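Local coordinates for protein porin B (Pseudomonas putida, PDB 4GEY) that forms an outer-membrane beta-barrel channel, binds glucose, and probably lets sugars pass selectively into the periplasm, at residues S311-F316 with Y329-L334; L367-S372 with P380-L385; E211-N216 with S228-A233; G75-L80 with D88-L93; K24-D29 with T401-V406. The protein carries 2 engineered substitutions. All blocks are in the same frame, centred on the assembly; numbering follows the deposited sequence.

Four of the five contacts involve strands of the antiparallel barrel wall. Contact 4 (strands 66-79 and 89-100) comes first along the chain, followed by contact 3 (strands 203-212 and 232-245), contact 1 (309-319 and 326-337) and contact 2. Contact 2 lies off the wall, in the excursion carrying helix 359-372. Contact 5 spans nearly the whole sequence, bringing residues 24-29 against 401-406. The centres of contacts 2 and 5 are about 52 Å apart, on opposite sides of the chain's centre, while the centres of contacts 4 and 5 are the closest pair, about 22 Å apart. The arrangement is consistent with a porin whose termini and short turns lie at one rim and longer loops at the other.

Contact 1. Residues S311-F316 with Y329-L334; sequences SLFANF and YQQVGL
Tyr-329 lays ring atom CE1 near Asn-315 CB, 3.9 Å away, while its hydroxyl OH bonds to Ala-169 O of an inner loop. Gln-330 sits on the other face of the strand pair; its CG meets the edge of the Phe-316 ring, 3.6 Å from CD2, and its OE1 is bonded to Arg-354 of the adjoining strand. Gln-331 OE1 receives Asn-315 ND2 at 2.8 Å; the two side chains run side by side with their amide planes almost perpendicular, and the donor is tilted from the carbonyl plane. The Asn-315 and Gln-331 backbones also exchange two hydrogen bonds. The same OE1 lies at the edge of the Phe-313 ring, 3.3 Å from CD1, while NE2 turns to Ala-169 O. Val-332 CG2 then packs loosely on Ala-314 CB.

At Gly-333 the backbone exchanges two hydrogen bonds with Phe-313, each N to O pair 3.0 Å apart. The Phe-313 ring folds over this glycine, its CG between the backbone N and carbonyl carbon (chi1 65°), and Gly-333 CA stands 3.7 Å from the ring centroid in a CH-pi contact. Leu-334 CB closes the series against Leu-312 CD2 at 3.8 Å. With polar and aromatic groups on the Phe-313, Asn-315, Gln-331 face meeting inner loops, and a detergent beside Leu-312, the antiparallel pair is a beta hairpin of a porin barrel wall.

Contact 2. Residues L367-S372 with P380-L385; sequences LLNAQS and PGFVPL
Asn-369 presents its side-chain amide to Phe-382 and Val-383 at once. OD1 accepts the Val-383 backbone N-H at 2.9 Å, in the carbonyl plane and on a lone pair, and ND2 donates to Val-383 O at 3.1 Å, both bonds nearly straight. One side-chain amide thus satisfies the N-H and C=O of a single residue in an extended part of the chain, much as a neighbouring strand would. The amide also stacks on one face of the Phe-382 ring, the planes 14° apart, with ND2 displaced toward the rim, 3.1 Å from CE1.

The arrangement ties the last turns of helix 359-372 to the loop returning to strand 388-399, in an excursion of the porin barrel that is probably extracellular. A water bridges the next layer: it donates to Asn-369 OD1 (2.7 Å) and to Gly-381 O (3.0 Å), and accepts from Ser-372 OG (2.7 Å). OD1 is therefore gripped from two directions. Farther out, Leu-368 CD2 only grazes Val-383 CG1, at 4.5 Å. Phe-382 rests also on Ile-374, and Leu-385 on Lys-362, Ala-365 and Glu-366, while Leu-367 and Leu-368 also touch helix 275-278.

Contact 3. Residues E211-N216 with S228-A233; sequences EQNPSN and SGTKGA
Gln-212 faces both Lys-231 and Gly-232, a classic beta bulge where strands 203-212 and 232-245 of the barrel run out into the loop that links them. Two backbone hydrogen bonds define it: Gln-212 N donates to Gly-232 O at 3.0 Å, and Lys-231 N donates to Gln-212 O at 2.8 Å, arriving almost along the C=O axis. The extra residue lies on the 228-233 side, at the point where the strand pairing ends.

Side-chain hydrogen bonds centre on Asn-213, whose CG stands anti to the backbone N (chi1 -177°). Across the contact, ND2 donates to Ser-228 O at 2.8 Å, with the donor well above the plane of that carbonyl. The same nitrogen gives a nearly straight bond to Glu-211 OE2, 3.1 Å away and in the plane of the amide, so both of its partners help fix the rotation of the group. Glu-211 is itself held through OE1 by Trp-191 N. The oxygen OD1 serves Ser-215, accepting its backbone N in an Asx turn and its OG at 2.9 Å, both from the same face. Thr-230 OG1, near Glu-211 OE2, has its bond with Gly-227 O.

Packing adds to this: Gly-229, at positive phi, lies against the Asn-213 amide, its C 3.5 Å from Asn-213 CG, and Pro-214 lies crosswise against Lys-231, its CD 3.7 Å from Lys-231 CG.

Contact 4. Residues G75-L80 with D88-L93; sequences GAHLDL and DAEFKL
Leu-80 overlaps Ala-89 and Phe-91 across the end of the strand pair: its CB lies 3.7 Å from Ala-89 CB, and CD1 reaches within 4.1 Å of Phe-91 CB. The backbone follows the same approach, with Leu-80 N donating to Ala-89 O, from above the carbonyl plane. Further in, strands 66-79 and 89-100 run antiparallel. Leu-78 and Phe-91 form a hydrogen-bonded pair, Leu-78 N meeting Phe-91 O at 2.7 Å in an almost straight bond, and their CB atoms touch on the face that also carries Ala-76 and Leu-93.

The opposite face is polar. His-77 has CG anti to the backbone N (chi1 -161°), and the edge of its ring meets Glu-90, CE1 standing 3.4 Å from OE1 with the ring steeply inclined to the carboxylate. Lys-92 crosses His-77 at about a right angle; bent at chi2 (62°), its chain brings CD to 3.3 Å from Ala-76 O, and NZ goes on to Gln-133 OE1 of the next strand. Asp-79 acts as N-cap of helix 80-83, its OD1 accepting from Lys-82 N, at the point where the strand gives way to that short helix.

Apolar groups on one side and charged or hydrophilic ones on the other fit a barrel wall between lipid and an aqueous lumen. Glu-90 and, beyond the segments, Asp-43 would probably favour a protonated His-77, with Lys-92 NZ, 5.4 Å from His-77 ND1, opposing this.

Contact 5. Residues K24-D29 with T401-V406; sequences KWMTGD and TNWLTV
Met-26, present as selenomethionine, runs over one face of the Trp-403 indole. Its CB lies over the CD2-CE3 side of the six-membered ring, 3.7 Å from CE3. CG, anti to the backbone N (chi1 -172°), stands above the six-membered ring, 3.6 Å from its centroid and only 12° off the normal, a CH-pi contact. The SE atom moves out toward the rim: it is 3.8 Å from CZ3 and meets the ring obliquely in a Met-aromatic contact. Chi3, at 99°, turns CE away from the indole; the side chain of Met-26 is about 5 Å from a bound C8E detergent. Phe-19 and Phe-436 also touch Met-26.

The indole is held on both faces, because Thr-401 CB covers the one opposite Met-26. Thr-401 OG1 also accepts from Trp-403 N at 3.0 Å in an ST turn, while the ring's NE1 donates to Ser-20 O. At the root of the indole, Lys-24 O lies 3.7 Å from Trp-403 CB, and the backbones meet where Asn-402 O lies 3.7 Å from Lys-24 CA. The polar end of Asn-402 goes to Glu-22 O through ND2. Residues Trp-25 to Gly-28 make a type I beta turn, which carries the chain past Trp-403 toward helix 33-40.

Backbone bonds of Met-26 and Trp-403 with Ser-435 add the last strand, so the contact joins the N-terminal arm to the C-terminal strands at the porin barrel rim that is probably periplasmic.

Contact 1. Residues S311-F316 with Y329-L334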
# COMPACT_ATOMS: atom_id res chain seq x y z
N SER A 311 -6.51 18.56 -6.51
CA SER A 311 -6.90 17.73 -5.37
C SER A 311 -5.76 17.67 -4.36
O SER A 311 -4.60 17.47 -4.74
CB SER A 311 -7.24 16.31 -5.82
OG SER A 311 -8.54 16.22 -6.37
N LEU A 312 -6.09 17.82 -3.08
CA LEU A 312 -5.10 17.70 -2.01
C LEU A 312 -5.26 16.36 -1.33
O LEU A 312 -6.35 15.79 -1.34
CB LEU A 312 -5.25 18.81 -0.98
CG LEU A 312 -5.17 20.25 -1.49
CD1 LEU A 312 -5.07 21.24 -0.34
CD2 LEU A 312 -4.00 20.39 -2.46
N PHE A 313 -4.19 15.85 -0.73
CA PHE A 313 -4.30 14.63 0.06
C PHE A 313 -3.34 14.60 1.22
O PHE A 313 -2.29 15.25 1.18
CB PHE A 313 -4.14 13.36 -0.81
CG PHE A 313 -2.77 13.19 -1.43
CD1 PHE A 313 -1.72 12.66 -0.70
CD2 PHE A 313 -2.54 13.53 -2.76
CE1 PHE A 313 -0.46 12.49 -1.27
CE2 PHE A 313 -1.28 13.36 -3.34
CZ PHE A 313 -0.25 12.84 -2.59
N ALA A 314 -3.70 13.83 2.24
CA ALA A 314 -2.86 13.64 3.42
C ALA A 314 -3.12 12.31 4.10
O ALA A 314 -4.23 11.80 4.09
CB ALA A 314 -3.04 14.78 4.40
N ASN A 315 -2.07 11.75 4.68
CA ASN A 315 -2.14 10.52 5.45
C ASN A 315 -1.32 10.71 6.72
O ASN A 315 -0.23 11.29 6.70
CB ASN A 315 -1.58 9.35 4.66
CG ASN A 315 -2.58 8.77 3.66
OD1 ASN A 315 -3.31 7.83 3.97
ND2 ASN A 315 -2.58 9.31 2.45
N PHE A 316 -1.84 10.22 7.83
CA PHE A 316 -1.14 10.23 9.10
C PHE A 316 -1.32 8.85 9.71
O PHE A 316 -2.34 8.18 9.52
CB PHE A 316 -1.70 11.30 10.05
CG PHE A 316 -1.69 12.68 9.48
CD1 PHE A 316 -2.77 13.16 8.74
CD2 PHE A 316 -0.60 13.52 9.66
CE1 PHE A 316 -2.76 14.44 8.20
CE2 PHE A 316 -0.58 14.81 9.13
CZ PHE A 316 -1.65 15.26 8.40
N TYR A 329 3.91 8.27 11.16
CA TYR A 329 4.20 8.65 9.78
C TYR A 329 3.24 9.73 9.28
O TYR A 329 2.07 9.75 9.65
CB TYR A 329 4.15 7.42 8.89
CG TYR A 329 3.59 7.61 7.50
CD1 TYR A 329 2.23 7.49 7.25
CD2 TYR A 329 4.43 7.84 6.42
CE1 TYR A 329 1.71 7.63 5.96
CE2 TYR A 329 3.93 7.97 5.13
CZ TYR A 329 2.57 7.87 4.90
OH TYR A 329 2.07 8.02 3.63
N GLN A 330 3.74 10.63 8.46
CA GLN A 330 2.90 11.67 7.90
C GLN A 330 3.14 11.75 6.41
O GLN A 330 4.22 11.40 5.92
CB GLN A 330 3.19 13.04 8.52
CG GLN A 330 2.97 13.10 10.02
CD GLN A 330 4.10 12.46 10.80
OE1 GLN A 330 5.27 12.64 10.45
NE2 GLN A 330 3.77 11.69 11.82
N GLN A 331 2.13 12.21 5.68
CA GLN A 331 2.29 12.38 4.26
C GLN A 331 1.33 13.44 3.78
O GLN A 331 0.16 13.47 4.15
CB GLN A 331 2.07 11.05 3.56
CG GLN A 331 1.94 11.11 2.07
CD GLN A 331 0.64 10.50 1.62
OE1 GLN A 331 -0.42 11.05 1.90
NE2 GLN A 331 0.71 9.34 0.97
N VAL A 332 1.85 14.34 2.95
CA VAL A 332 1.06 15.41 2.38
C VAL A 332 1.38 15.48 0.89
O VAL A 332 2.52 15.21 0.48
CB VAL A 332 1.39 16.74 3.10
CG1 VAL A 332 1.30 17.90 2.17
CG2 VAL A 332 0.44 16.93 4.26
N GLY A 333 0.39 15.79 0.06
CA GLY A 333 0.67 15.92 -1.36
C GLY A 333 -0.49 16.51 -2.14
O GLY A 333 -1.51 16.89 -1.55
N LEU A 334 -0.34 16.60 -3.45
CA LEU A 334 -1.43 17.09 -4.30
C LEU A 334 -1.41 16.41 -5.65
O LEU A 334 -0.39 15.86 -6.05
CB LEU A 334 -1.34 18.61 -4.49
CG LEU A 334 -0.03 19.22 -5.03
CD1 LEU A 334 0.09 19.10 -6.55
CD2 LEU A 334 0.06 20.68 -4.61

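Contact 2. Residues L367-S372 with P380-L385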
# COMPACT_ATOMS: atom_id res chain seq x y z
N LEU A 367 23.26 1.01 22.06
CA LEU A 367 23.70 0.03 23.03
C LEU A 367 24.50 -1.11 22.41
O LEU A 367 25.57 -1.47 22.93
CB LEU A 367 22.49 -0.54 23.76
CG LEU A 367 22.44 -0.30 25.26
CD1 LEU A 367 23.02 1.06 25.60
CD2 LEU A 367 21.00 -0.42 25.71
N LEU A 368 23.98 -1.69 21.33
CA LEU A 368 24.67 -2.74 20.58
C LEU A 368 26.08 -2.31 20.19
O LEU A 368 27.05 -3.06 20.39
CB LEU A 368 23.88 -3.09 19.31
CG LEU A 368 22.99 -4.33 19.20
CD1 LEU A 368 22.69 -4.94 20.55
CD2 LEU A 368 21.70 -3.99 18.47
N ASN A 369 26.19 -1.10 19.65
CA ASN A 369 27.47 -0.59 19.18
C ASN A 369 28.43 -0.37 20.35
O ASN A 369 29.63 -0.61 20.24
CB ASN A 369 27.30 0.70 18.40
CG ASN A 369 26.55 0.50 17.09
OD1 ASN A 369 26.62 -0.56 16.48
ND2 ASN A 369 25.82 1.53 16.66
N ALA A 370 27.86 0.10 21.46
CA ALA A 370 28.60 0.33 22.68
C ALA A 370 29.17 -0.97 23.23
O ALA A 370 30.30 -1.02 23.72
CB ALA A 370 27.70 0.98 23.69
N GLN A 371 28.37 -2.03 23.15
CA GLN A 371 28.78 -3.30 23.70
C GLN A 371 29.66 -4.11 22.77
O GLN A 371 30.45 -4.92 23.22
CB GLN A 371 27.56 -4.10 24.15
CG GLN A 371 26.68 -3.33 25.15
CD GLN A 371 27.45 -2.82 26.38
OE1 GLN A 371 27.57 -1.61 26.60
NE2 GLN A 371 27.93 -3.74 27.20
N SER A 372 29.55 -3.89 21.46
CA SER A 372 30.46 -4.57 20.54
C SER A 372 31.78 -3.82 20.42
O SER A 372 32.75 -4.35 19.90
CB SER A 372 29.85 -4.73 19.16
OG SER A 372 29.74 -3.49 18.51
N PRO A 380 31.24 -3.08 8.90
CA PRO A 380 30.11 -4.00 8.68
C PRO A 380 29.39 -4.44 9.95
O PRO A 380 28.18 -4.65 9.92
CB PRO A 380 30.78 -5.20 8.02
CG PRO A 380 31.89 -4.59 7.25
CD PRO A 380 32.42 -3.48 8.12
N GLY A 381 30.12 -4.57 11.06
CA GLY A 381 29.52 -4.96 12.31
C GLY A 381 28.81 -3.83 13.04
O GLY A 381 28.17 -4.06 14.06
N PHE A 382 28.94 -2.61 12.53
CA PHE A 382 28.29 -1.47 13.16
C PHE A 382 26.84 -1.55 12.76
O PHE A 382 26.52 -1.94 11.64
CB PHE A 382 28.93 -0.15 12.71
CG PHE A 382 28.29 1.09 13.30
CD1 PHE A 382 28.72 1.61 14.53
CD2 PHE A 382 27.28 1.76 12.61
CE1 PHE A 382 28.14 2.76 15.07
CE2 PHE A 382 26.69 2.92 13.15
CZ PHE A 382 27.11 3.41 14.38
N VAL A 383 25.96 -1.17 13.68
CA VAL A 383 24.52 -1.23 13.47
C VAL A 383 23.93 0.17 13.34
O VAL A 383 23.81 0.89 14.33
CB VAL A 383 23.85 -2.00 14.62
CG1 VAL A 383 22.31 -1.96 14.52
CG2 VAL A 383 24.39 -3.42 14.64
N PRO A 384 23.55 0.56 12.12
CA PRO A 384 23.10 1.92 11.80
C PRO A 384 22.00 2.44 12.70
O PRO A 384 21.12 1.68 13.10
CB PRO A 384 22.60 1.80 10.36
CG PRO A 384 23.49 0.72 9.78
CD PRO A 384 23.69 -0.28 10.91
N LEU A 385 22.08 3.73 13.03
CA LEU A 385 21.11 4.40 13.88
C LEU A 385 19.98 4.88 13.00
O LEU A 385 20.16 5.76 12.15
CB LEU A 385 21.75 5.58 14.62
CG LEU A 385 22.92 5.32 15.58
CD1 LEU A 385 23.09 6.49 16.52
CD2 LEU A 385 22.74 4.04 16.39
O HOH W 1 27.74 -3.03 16.80

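Contact 3. Residues E211-N216 with S228-A233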
# COMPACT_ATOMS: atom_id res chain seq x y z
N GLU A 211 -7.66 -12.98 9.65
CA GLU A 211 -6.69 -13.97 10.07
C GLU A 211 -5.32 -13.32 9.92
O GLU A 211 -5.04 -12.71 8.90
CB GLU A 211 -6.80 -15.19 9.17
CG GLU A 211 -5.52 -15.98 9.06
CD GLU A 211 -5.54 -16.93 7.88
OE1 GLU A 211 -6.16 -16.58 6.85
OE2 GLU A 211 -4.94 -18.02 8.00
N GLN A 212 -4.50 -13.43 10.95
CA GLN A 212 -3.15 -12.87 10.91
C GLN A 212 -2.17 -14.04 11.00
O GLN A 212 -2.06 -14.71 12.03
CB GLN A 212 -2.99 -11.79 12.00
CG GLN A 212 -1.75 -11.82 12.88
CD GLN A 212 -0.45 -11.66 12.11
OE1 GLN A 212 -0.45 -11.25 10.94
NE2 GLN A 212 0.67 -12.00 12.76
N ASN A 213 -1.49 -14.29 9.88
CA ASN A 213 -0.78 -15.55 9.66
C ASN A 213 0.43 -15.35 8.77
O ASN A 213 0.32 -15.46 7.56
CB ASN A 213 -1.74 -16.55 8.99
CG ASN A 213 -1.12 -17.93 8.77
OD1 ASN A 213 0.09 -18.14 8.94
ND2 ASN A 213 -1.96 -18.88 8.38
N PRO A 214 1.60 -15.07 9.38
CA PRO A 214 2.87 -14.75 8.70
C PRO A 214 3.27 -15.76 7.63
O PRO A 214 3.98 -15.39 6.70
CB PRO A 214 3.89 -14.78 9.83
CG PRO A 214 3.12 -14.47 11.04
CD PRO A 214 1.75 -15.07 10.85
N SER A 215 2.83 -17.01 7.76
CA SER A 215 3.15 -18.01 6.76
C SER A 215 2.56 -17.67 5.38
O SER A 215 3.03 -18.18 4.36
CB SER A 215 2.74 -19.41 7.22
OG SER A 215 1.40 -19.69 6.86
N ASN A 216 1.54 -16.82 5.35
CA ASN A 216 1.03 -16.29 4.08
C ASN A 216 2.10 -15.56 3.27
O ASN A 216 1.99 -15.45 2.06
CB ASN A 216 -0.15 -15.35 4.30
CG ASN A 216 -1.48 -16.08 4.27
OD1 ASN A 216 -1.78 -16.83 3.33
ND2 ASN A 216 -2.29 -15.86 5.31
N SER A 228 -3.42 -22.90 9.07
CA SER A 228 -2.23 -23.24 9.87
C SER A 228 -1.21 -22.11 9.91
O SER A 228 -0.99 -21.41 8.92
CB SER A 228 -1.57 -24.52 9.34
OG SER A 228 -0.72 -24.24 8.24
N GLY A 229 -0.57 -21.94 11.07
CA GLY A 229 0.36 -20.85 11.28
C GLY A 229 -0.26 -19.53 11.73
O GLY A 229 0.45 -18.56 11.95
N THR A 230 -1.59 -19.48 11.85
CA THR A 230 -2.28 -18.32 12.42
C THR A 230 -1.75 -17.95 13.81
O THR A 230 -1.67 -18.79 14.71
CB THR A 230 -3.80 -18.58 12.51
OG1 THR A 230 -4.35 -18.63 11.19
CG2 THR A 230 -4.49 -17.47 13.29
N LYS A 231 -1.39 -16.67 13.98
CA LYS A 231 -0.83 -16.21 15.24
C LYS A 231 -1.85 -15.42 16.07
O LYS A 231 -1.64 -15.16 17.25
CB LYS A 231 0.45 -15.39 15.02
CG LYS A 231 1.63 -16.17 14.40
CD LYS A 231 1.97 -17.43 15.21
CE LYS A 231 3.11 -18.23 14.60
NZ LYS A 231 3.26 -19.59 15.21
N GLY A 232 -2.96 -15.08 15.44
CA GLY A 232 -3.95 -14.21 16.03
C GLY A 232 -4.82 -13.57 14.96
O GLY A 232 -4.93 -14.08 13.85
N ALA A 233 -5.41 -12.43 15.28
CA ALA A 233 -6.37 -11.78 14.40
C ALA A 233 -6.06 -10.30 14.37
O ALA A 233 -5.64 -9.73 15.38
CB ALA A 233 -7.79 -12.00 14.92

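Contact 4. Residues G75-L80 with D88-L93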
# COMPACT_ATOMS: atom_id res chain seq x y z
N GLY A 75 -8.62 -11.17 -13.10
CA GLY A 75 -9.78 -11.01 -12.24
C GLY A 75 -11.09 -11.53 -12.80
O GLY A 75 -11.31 -11.54 -14.02
N ALA A 76 -11.96 -11.96 -11.90
CA ALA A 76 -13.30 -12.37 -12.30
C ALA A 76 -14.33 -11.81 -11.32
O ALA A 76 -14.31 -12.15 -10.13
CB ALA A 76 -13.40 -13.88 -12.38
N HIS A 77 -15.20 -10.95 -11.82
CA HIS A 77 -16.16 -10.23 -10.99
C HIS A 77 -17.56 -10.69 -11.32
O HIS A 77 -18.06 -10.47 -12.43
CB HIS A 77 -16.05 -8.74 -11.29
CG HIS A 77 -16.63 -7.86 -10.22
ND1 HIS A 77 -16.91 -8.32 -8.96
CD2 HIS A 77 -16.97 -6.55 -10.24
CE1 HIS A 77 -17.40 -7.33 -8.23
NE2 HIS A 77 -17.45 -6.24 -8.99
N LEU A 78 -18.21 -11.34 -10.37
CA LEU A 78 -19.51 -11.94 -10.66
C LEU A 78 -20.68 -11.23 -9.98
O LEU A 78 -20.70 -11.03 -8.76
CB LEU A 78 -19.50 -13.43 -10.31
CG LEU A 78 -18.93 -14.40 -11.35
CD1 LEU A 78 -17.51 -14.02 -11.79
CD2 LEU A 78 -18.98 -15.83 -10.80
N ASP A 79 -21.65 -10.85 -10.80
CA ASP A 79 -22.91 -10.33 -10.31
C ASP A 79 -23.78 -11.55 -9.96
O ASP A 79 -24.45 -12.12 -10.83
CB ASP A 79 -23.57 -9.49 -11.41
CG ASP A 79 -24.81 -8.76 -10.94
OD1 ASP A 79 -25.63 -9.36 -10.21
OD2 ASP A 79 -24.98 -7.58 -11.31
N LEU A 80 -23.76 -11.96 -8.69
CA LEU A 80 -24.46 -13.18 -8.29
C LEU A 80 -25.99 -13.04 -8.30
O LEU A 80 -26.71 -14.04 -8.13
CB LEU A 80 -23.99 -13.67 -6.92
CG LEU A 80 -22.55 -14.15 -6.80
CD1 LEU A 80 -22.30 -14.66 -5.39
CD2 LEU A 80 -22.26 -15.22 -7.83
N ASP A 88 -28.53 -8.41 -4.33
CA ASP A 88 -27.17 -7.86 -4.37
C ASP A 88 -26.10 -8.68 -3.68
O ASP A 88 -25.75 -8.44 -2.53
CB ASP A 88 -27.06 -6.37 -3.99
CG ASP A 88 -28.28 -5.85 -3.30
OD1 ASP A 88 -28.93 -6.62 -2.57
OD2 ASP A 88 -28.57 -4.65 -3.48
N ALA A 89 -25.62 -9.68 -4.41
CA ALA A 89 -24.48 -10.47 -4.00
C ALA A 89 -23.43 -10.32 -5.09
O ALA A 89 -23.77 -10.08 -6.24
CB ALA A 89 -24.88 -11.92 -3.82
N GLU A 90 -22.17 -10.45 -4.71
CA GLU A 90 -21.05 -10.33 -5.64
C GLU A 90 -19.99 -11.34 -5.26
O GLU A 90 -19.75 -11.56 -4.07
CB GLU A 90 -20.42 -8.93 -5.58
CG GLU A 90 -21.39 -7.78 -5.72
CD GLU A 90 -20.71 -6.44 -5.54
OE1 GLU A 90 -19.46 -6.38 -5.65
OE2 GLU A 90 -21.42 -5.44 -5.29
N PHE A 91 -19.36 -11.94 -6.26
CA PHE A 91 -18.17 -12.76 -6.02
C PHE A 91 -17.01 -12.16 -6.78
O PHE A 91 -17.17 -11.65 -7.90
CB PHE A 91 -18.39 -14.20 -6.47
CG PHE A 91 -17.16 -15.07 -6.32
CD1 PHE A 91 -16.86 -15.66 -5.09
CD2 PHE A 91 -16.32 -15.30 -7.39
CE1 PHE A 91 -15.73 -16.45 -4.95
CE2 PHE A 91 -15.20 -16.10 -7.26
CZ PHE A 91 -14.91 -16.67 -6.03
N LYS A 92 -15.83 -12.22 -6.18
CA LYS A 92 -14.64 -11.71 -6.86
C LYS A 92 -13.46 -12.66 -6.73
O LYS A 92 -13.09 -13.05 -5.63
CB LYS A 92 -14.27 -10.34 -6.32
CG LYS A 92 -13.01 -9.79 -6.94
CD LYS A 92 -13.17 -9.60 -8.44
CE LYS A 92 -11.89 -9.03 -9.05
NZ LYS A 92 -11.55 -7.73 -8.45
N LEU A 93 -12.88 -13.03 -7.86
CA LEU A 93 -11.67 -13.83 -7.87
C LEU A 93 -10.54 -13.01 -8.51
O LEU A 93 -10.69 -12.48 -9.61
CB LEU A 93 -11.90 -15.16 -8.60
CG LEU A 93 -10.70 -16.05 -8.92
CD1 LEU A 93 -9.73 -16.17 -7.74
CD2 LEU A 93 -11.16 -17.43 -9.36

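Contact 5. Residues K24-D29 with T401-V406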
# COMPACT_ATOMS: atom_id res chain seq x y z
N LYS A 24 -11.83 0.87 -22.71
CA LYS A 24 -11.08 0.71 -21.47
C LYS A 24 -10.34 -0.63 -21.43
O LYS A 24 -9.66 -0.96 -20.46
CB LYS A 24 -11.97 0.90 -20.24
CG LYS A 24 -13.08 -0.14 -20.05
CD LYS A 24 -13.68 0.03 -18.65
CE LYS A 24 -14.85 -0.90 -18.37
NZ LYS A 24 -15.42 -0.67 -17.01
N TRP A 25 -10.48 -1.39 -22.51
CA TRP A 25 -9.70 -2.62 -22.69
C TRP A 25 -8.86 -2.60 -23.98
O TRP A 25 -9.34 -2.28 -25.07
CB TRP A 25 -10.60 -3.84 -22.70
CG TRP A 25 -11.74 -3.79 -21.75
CD1 TRP A 25 -11.67 -3.83 -20.39
CD2 TRP A 25 -13.13 -3.73 -22.08
NE1 TRP A 25 -12.94 -3.78 -19.85
CE2 TRP A 25 -13.85 -3.72 -20.87
CE3 TRP A 25 -13.83 -3.68 -23.29
CZ2 TRP A 25 -15.25 -3.66 -20.84
CZ3 TRP A 25 -15.22 -3.62 -23.25
CH2 TRP A 25 -15.91 -3.61 -22.03
N MSE A 26 -7.61 -2.98 -23.86
CA MSE A 26 -6.73 -3.00 -25.02
C MSE A 26 -7.22 -3.98 -26.08
O MSE A 26 -7.07 -3.72 -27.28
CB MSE A 26 -5.32 -3.37 -24.60
CG MSE A 26 -4.32 -3.22 -25.70
SE MSE A 26 -2.59 -3.87 -25.09
CE MSE A 26 -2.62 -5.65 -25.89
N THR A 27 -7.80 -5.09 -25.65
CA THR A 27 -8.26 -6.12 -26.58
C THR A 27 -9.71 -5.88 -27.00
O THR A 27 -10.29 -6.67 -27.75
CB THR A 27 -8.08 -7.54 -26.00
OG1 THR A 27 -8.83 -7.66 -24.77
CG2 THR A 27 -6.62 -7.80 -25.71
N GLY A 28 -10.28 -4.79 -26.48
CA GLY A 28 -11.63 -4.38 -26.82
C GLY A 28 -12.73 -5.28 -26.29
O GLY A 28 -12.54 -5.98 -25.28
N ASP A 29 -13.88 -5.26 -26.97
CA ASP A 29 -15.05 -6.04 -26.56
C ASP A 29 -15.17 -7.41 -27.21
O ASP A 29 -16.21 -8.05 -27.12
CB ASP A 29 -16.34 -5.24 -26.78
CG ASP A 29 -16.53 -4.81 -28.22
OD1 ASP A 29 -16.11 -5.54 -29.15
OD2 ASP A 29 -17.10 -3.72 -28.43
N THR A 401 -4.30 6.14 -23.75
CA THR A 401 -5.65 5.71 -24.08
C THR A 401 -6.44 5.52 -22.80
O THR A 401 -5.95 5.83 -21.71
CB THR A 401 -5.67 4.38 -24.86
OG1 THR A 401 -5.10 3.34 -24.06
CG2 THR A 401 -4.90 4.52 -26.17
N ASN A 402 -7.67 5.03 -22.91
CA ASN A 402 -8.44 4.67 -21.72
C ASN A 402 -7.97 3.34 -21.15
O ASN A 402 -8.43 2.92 -20.09
CB ASN A 402 -9.93 4.62 -22.03
CG ASN A 402 -10.56 6.00 -22.05
OD1 ASN A 402 -10.07 6.93 -21.40
ND2 ASN A 402 -11.66 6.15 -22.79
N TRP A 403 -7.06 2.67 -21.87
CA TRP A 403 -6.51 1.41 -21.41
C TRP A 403 -5.01 1.50 -21.14
O TRP A 403 -4.38 0.51 -20.80
CB TRP A 403 -6.82 0.28 -22.40
CG TRP A 403 -6.43 0.56 -23.85
CD1 TRP A 403 -7.24 1.02 -24.84
CD2 TRP A 403 -5.13 0.39 -24.44
NE1 TRP A 403 -6.53 1.15 -26.02
CE2 TRP A 403 -5.23 0.78 -25.80
CE3 TRP A 403 -3.89 -0.03 -23.95
CZ2 TRP A 403 -4.14 0.74 -26.67
CZ3 TRP A 403 -2.80 -0.06 -24.83
CH2 TRP A 403 -2.94 0.32 -26.17
N LEU A 404 -4.45 2.70 -21.28
CA LEU A 404 -3.01 2.87 -21.11
C LEU A 404 -2.66 4.23 -20.51
O LEU A 404 -3.00 5.27 -21.07
CB LEU A 404 -2.29 2.69 -22.45
CG LEU A 404 -0.81 2.25 -22.48
CD1 LEU A 404 -0.00 3.05 -23.49
CD2 LEU A 404 -0.12 2.26 -21.13
N THR A 405 -1.97 4.22 -19.38
CA THR A 405 -1.42 5.43 -18.78
C THR A 405 0.07 5.23 -18.52
O THR A 405 0.50 4.19 -18.03
CB THR A 405 -2.13 5.81 -17.44
OG1 THR A 405 -3.55 5.87 -17.64
CG2 THR A 405 -1.63 7.16 -16.92
N VAL A 406 0.85 6.25 -18.83
CA VAL A 406 2.29 6.18 -18.71
C VAL A 406 2.70 7.35 -17.84
O VAL A 406 2.45 8.51 -18.21
CB VAL A 406 2.94 6.30 -20.13
CG1 VAL A 406 4.40 6.64 -20.06
CG2 VAL A 406 2.73 5.01 -20.92